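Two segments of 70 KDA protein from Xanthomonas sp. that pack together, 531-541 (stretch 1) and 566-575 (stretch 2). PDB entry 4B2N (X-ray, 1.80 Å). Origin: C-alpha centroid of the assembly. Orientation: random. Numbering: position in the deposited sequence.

Stretch 1 531-541: SDRPKLWKRPY
Stretch 2 (566-575) GWKYTAVACN

A short antiparallel pairing often fixes only the register of two segments, leaving side-chain shape to complete the fit; stretches 531-541 and 566-575 illustrate the principle. Together they bury 705 Å². Extended residues 536-538 run antiparallel to the second stretch, so that Trp-537 faces Ala-571 as a non-hydrogen-bonded pair (CA to CA 4.5 Å) and Lys-538 faces Thr-570 as a hydrogen-bonded one (CA to CA 5.2 Å). Lys-538 N donates to Thr-570 O and Thr-570 N to Lys-538 O, each at 2.9 Å; Val-572 N adds a longer bond to Leu-536 O, 3.2 Å. Beside these bonds the backbones come close enough for CA-H...O contacts, among them Tyr-569 CA to Lys-538 O (3.2 Å) and Trp-537 CA to Thr-570 O (3.4 Å). A water bridges the other side of the Leu-536/Val-572 pair, accepting from Leu-536 N (3.2 Å) and donating to Val-572 O (2.7 Å).

Trp-537 and Ala-571 share one face of the sheet. With phi/psi -154/146, chi1 p and chi2 -92°, the indole of Trp-537 reaches along the second stretch, its CE3 lying 3.9 Å from Tyr-569 CB and its CZ3 4.4 Å from Trp-567 CB. Tyr-569 (-148/163, chi1 p, chi2 87°) offers a flat ring on which the compact pyrrolidine of Pro-534 rests: Pro-534 CG stands 4.0 Å from the Tyr-569 ring centroid, over its face. Beside it the small Ala-571 is met by the proline too, Pro-534 CB lying 4.3 Å from Ala-571 CB.

A second match of shapes is flat on flat. Arg-539 (-91/167) has chi1 at 26°, between wells, followed by t and m, and its guanidinium lies on the indole of Trp-567 (chi1 m, chi2 101°) with planes at 10°. Arg-539 CZ sits 3.4 Å above the centroid of the Trp-567 six-membered ring, a cation-pi arrangement, while Arg-539 CD covers the five-membered ring, 4.1 Å from its centroid. Nearby, Pro-540 CD packs 3.4 Å from Lys-568 O, a carbonyl buried here without a hydrogen-bond partner.

At the other end, buried Leu-536 (-127/138, chi1 m, chi2 p) is the bump. Its CB meets Val-572 CB at 4.2 Å, and its CD2 reaches Cys-574 CB at 3.9 Å, so one branched apolar side chain spans two neighbours. On the Lys-538/Thr-570 face, the aliphatic part of Lys-538 (chi1 and chi2 t) suits a partly exposed site: Lys-538 CB lies 4.0 Å from Val-572 CG2.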

# COMPACT_ATOMS: atom_id res chain seq x y z
N SER A 531 -13.29 -20.14 10.63
CA SER A 531 -13.10 -21.58 10.46
C SER A 531 -12.95 -22.02 9.00
O SER A 531 -12.34 -23.05 8.74
CB SER A 531 -14.23 -22.32 11.17
OG SER A 531 -15.43 -22.09 10.44
N ASP A 532 -13.45 -21.21 8.06
CA ASP A 532 -13.34 -21.46 6.62
C ASP A 532 -12.17 -20.82 5.92
O ASP A 532 -12.12 -20.82 4.69
CB ASP A 532 -14.61 -21.02 5.92
CG ASP A 532 -15.79 -21.96 6.27
OD1 ASP A 532 -15.53 -22.89 7.06
OD2 ASP A 532 -16.92 -21.79 5.78
N ARG A 533 -11.20 -20.30 6.67
CA ARG A 533 -10.04 -19.70 5.97
C ARG A 533 -9.02 -20.81 5.67
O ARG A 533 -8.60 -21.49 6.55
CB ARG A 533 -9.38 -18.65 6.87
CG ARG A 533 -10.34 -17.61 7.44
CD ARG A 533 -9.57 -16.51 8.16
NE ARG A 533 -10.48 -15.50 8.72
CZ ARG A 533 -10.24 -14.80 9.82
NH1 ARG A 533 -9.09 -14.96 10.48
NH2 ARG A 533 -11.17 -13.99 10.30
N PRO A 534 -8.57 -20.96 4.43
CA PRO A 534 -7.59 -22.01 4.19
C PRO A 534 -6.20 -21.53 4.53
O PRO A 534 -5.85 -20.39 4.21
CB PRO A 534 -7.69 -22.23 2.69
CG PRO A 534 -7.98 -20.81 2.17
CD PRO A 534 -8.93 -20.22 3.20
N LYS A 535 -5.39 -22.39 5.10
CA LYS A 535 -4.02 -21.96 5.48
C LYS A 535 -3.14 -21.78 4.28
O LYS A 535 -2.24 -20.95 4.27
CB LYS A 535 -3.35 -22.99 6.35
CG LYS A 535 -4.00 -23.05 7.73
CD LYS A 535 -3.41 -21.91 8.51
CE LYS A 535 -3.74 -22.03 9.98
NZ LYS A 535 -3.82 -20.61 10.39
N LEU A 536 -3.31 -22.64 3.31
CA LEU A 536 -2.59 -22.47 2.02
C LEU A 536 -3.60 -22.51 0.92
O LEU A 536 -4.59 -23.27 0.95
CB LEU A 536 -1.53 -23.50 1.82
CG LEU A 536 -0.41 -23.55 2.89
CD1 LEU A 536 -1.01 -24.28 4.07
CD2 LEU A 536 0.76 -24.34 2.37
N TRP A 537 -3.46 -21.64 -0.04
CA TRP A 537 -4.53 -21.61 -1.06
C TRP A 537 -3.98 -21.09 -2.36
O TRP A 537 -3.06 -20.26 -2.37
CB TRP A 537 -5.70 -20.79 -0.52
CG TRP A 537 -5.36 -19.36 -0.15
CD1 TRP A 537 -4.96 -18.88 1.10
CD2 TRP A 537 -5.42 -18.16 -1.00
NE1 TRP A 537 -4.78 -17.51 1.06
CE2 TRP A 537 -5.03 -17.03 -0.16
CE3 TRP A 537 -5.72 -17.94 -2.37
CZ2 TRP A 537 -4.97 -15.72 -0.65
CZ3 TRP A 537 -5.70 -16.59 -2.86
CH2 TRP A 537 -5.30 -15.52 -2.02
N LYS A 538 -4.50 -21.61 -3.46
CA LYS A 538 -3.87 -21.44 -4.74
C LYS A 538 -4.95 -20.91 -5.67
O LYS A 538 -6.04 -21.52 -5.77
CB LYS A 538 -3.40 -22.84 -5.16
CG LYS A 538 -3.13 -22.96 -6.62
CD LYS A 538 -2.31 -24.23 -6.91
CE LYS A 538 -3.18 -25.48 -7.05
NZ LYS A 538 -2.85 -26.04 -8.39
N ARG A 539 -4.73 -19.79 -6.33
CA ARG A 539 -5.77 -19.31 -7.23
C ARG A 539 -5.61 -19.83 -8.65
O ARG A 539 -4.64 -20.49 -8.95
CB ARG A 539 -6.02 -17.77 -7.14
CG ARG A 539 -4.87 -16.92 -6.69
CD ARG A 539 -5.18 -15.44 -6.74
NE ARG A 539 -5.46 -14.83 -8.06
CZ ARG A 539 -5.31 -13.55 -8.27
NH1 ARG A 539 -4.76 -12.83 -7.26
NH2 ARG A 539 -5.52 -13.00 -9.49
N PRO A 540 -6.65 -19.68 -9.50
CA PRO A 540 -6.55 -20.26 -10.83
C PRO A 540 -5.41 -19.57 -11.56
O PRO A 540 -5.26 -18.35 -11.43
CB PRO A 540 -7.90 -19.90 -11.46
CG PRO A 540 -8.84 -19.75 -10.30
CD PRO A 540 -7.98 -19.11 -9.25
N TYR A 541 -4.64 -20.36 -12.31
CA TYR A 541 -3.59 -19.76 -13.14
C TYR A 541 -4.02 -19.67 -14.60
O TYR A 541 -4.90 -20.36 -15.08
CB TYR A 541 -2.38 -20.67 -13.12
CG TYR A 541 -1.81 -20.95 -11.74
CD1 TYR A 541 -2.05 -20.10 -10.64
CD2 TYR A 541 -0.97 -22.07 -11.56
CE1 TYR A 541 -1.54 -20.40 -9.38
CE2 TYR A 541 -0.37 -22.32 -10.33
CZ TYR A 541 -0.63 -21.50 -9.26
OH TYR A 541 -0.03 -21.83 -8.02
N GLY A 566 -14.40 -12.91 -3.45
CA GLY A 566 -12.96 -13.12 -3.39
C GLY A 566 -12.46 -14.03 -4.51
O GLY A 566 -13.23 -14.33 -5.43
N TRP A 567 -11.19 -14.47 -4.44
CA TRP A 567 -10.62 -15.41 -5.44
C TRP A 567 -11.22 -16.78 -5.24
O TRP A 567 -11.41 -17.22 -4.12
CB TRP A 567 -9.08 -15.45 -5.38
CG TRP A 567 -8.62 -14.08 -5.77
CD1 TRP A 567 -8.17 -13.03 -4.93
CD2 TRP A 567 -8.66 -13.53 -7.12
NE1 TRP A 567 -7.97 -11.89 -5.69
CE2 TRP A 567 -8.22 -12.15 -7.02
CE3 TRP A 567 -9.07 -14.04 -8.36
CZ2 TRP A 567 -8.14 -11.31 -8.16
CZ3 TRP A 567 -8.96 -13.23 -9.48
CH2 TRP A 567 -8.52 -11.86 -9.38
N LYS A 568 -11.51 -17.43 -6.34
CA LYS A 568 -11.69 -18.89 -6.28
C LYS A 568 -10.33 -19.46 -5.83
O LYS A 568 -9.27 -18.90 -6.15
CB LYS A 568 -12.13 -19.43 -7.64
CG LYS A 568 -13.52 -19.02 -8.01
CD LYS A 568 -13.98 -19.62 -9.32
CE LYS A 568 -15.48 -19.55 -9.48
NZ LYS A 568 -15.70 -19.70 -10.94
N TYR A 569 -10.33 -20.53 -5.07
CA TYR A 569 -9.01 -21.06 -4.71
C TYR A 569 -9.19 -22.55 -4.57
O TYR A 569 -10.33 -23.06 -4.45
CB TYR A 569 -8.51 -20.47 -3.37
CG TYR A 569 -9.43 -20.77 -2.22
CD1 TYR A 569 -9.28 -21.97 -1.51
CD2 TYR A 569 -10.43 -19.88 -1.83
CE1 TYR A 569 -10.11 -22.30 -0.49
CE2 TYR A 569 -11.27 -20.19 -0.79
CZ TYR A 569 -11.08 -21.40 -0.13
OH TYR A 569 -11.82 -21.78 0.91
N THR A 570 -8.06 -23.21 -4.60
CA THR A 570 -7.95 -24.59 -4.21
C THR A 570 -7.13 -24.60 -2.95
O THR A 570 -6.00 -24.02 -2.90
CB THR A 570 -7.31 -25.38 -5.37
OG1 THR A 570 -8.23 -25.28 -6.45
CG2 THR A 570 -7.16 -26.82 -5.05
N ALA A 571 -7.68 -25.19 -1.90
CA ALA A 571 -6.84 -25.43 -0.70
C ALA A 571 -5.65 -26.39 -0.99
O ALA A 571 -5.71 -27.25 -1.89
CB ALA A 571 -7.67 -25.95 0.47
N VAL A 572 -4.56 -26.22 -0.24
CA VAL A 572 -3.39 -27.03 -0.39
C VAL A 572 -2.85 -27.27 1.02
O VAL A 572 -2.99 -26.41 1.93
CB VAL A 572 -2.32 -26.26 -1.18
CG1 VAL A 572 -1.05 -27.06 -1.28
CG2 VAL A 572 -2.82 -25.85 -2.58
N ALA A 573 -2.24 -28.44 1.22
CA ALA A 573 -1.69 -28.77 2.53
C ALA A 573 -0.23 -28.36 2.66
O ALA A 573 0.52 -28.47 1.69
CB ALA A 573 -1.84 -30.27 2.77
N CYS A 574 0.20 -27.86 3.81
CA CYS A 574 1.66 -27.63 3.94
C CYS A 574 2.33 -29.02 4.06
O CYS A 574 1.67 -29.97 4.44
CB CYS A 574 1.98 -26.76 5.16
SG CYS A 574 1.53 -27.62 6.69
N ASN A 575 3.63 -29.12 3.75
CA ASN A 575 4.36 -30.39 3.85
C ASN A 575 5.85 -30.05 3.83
O ASN A 575 6.32 -29.37 2.89
CB ASN A 575 3.96 -31.30 2.67
CG ASN A 575 4.37 -32.76 2.87
OD1 ASN A 575 5.46 -33.05 3.35
ND2 ASN A 575 3.52 -33.68 2.46
O HOH W 1 -4.32 -25.53 4.06
O HOH W 2 -7.53 -22.68 -7.95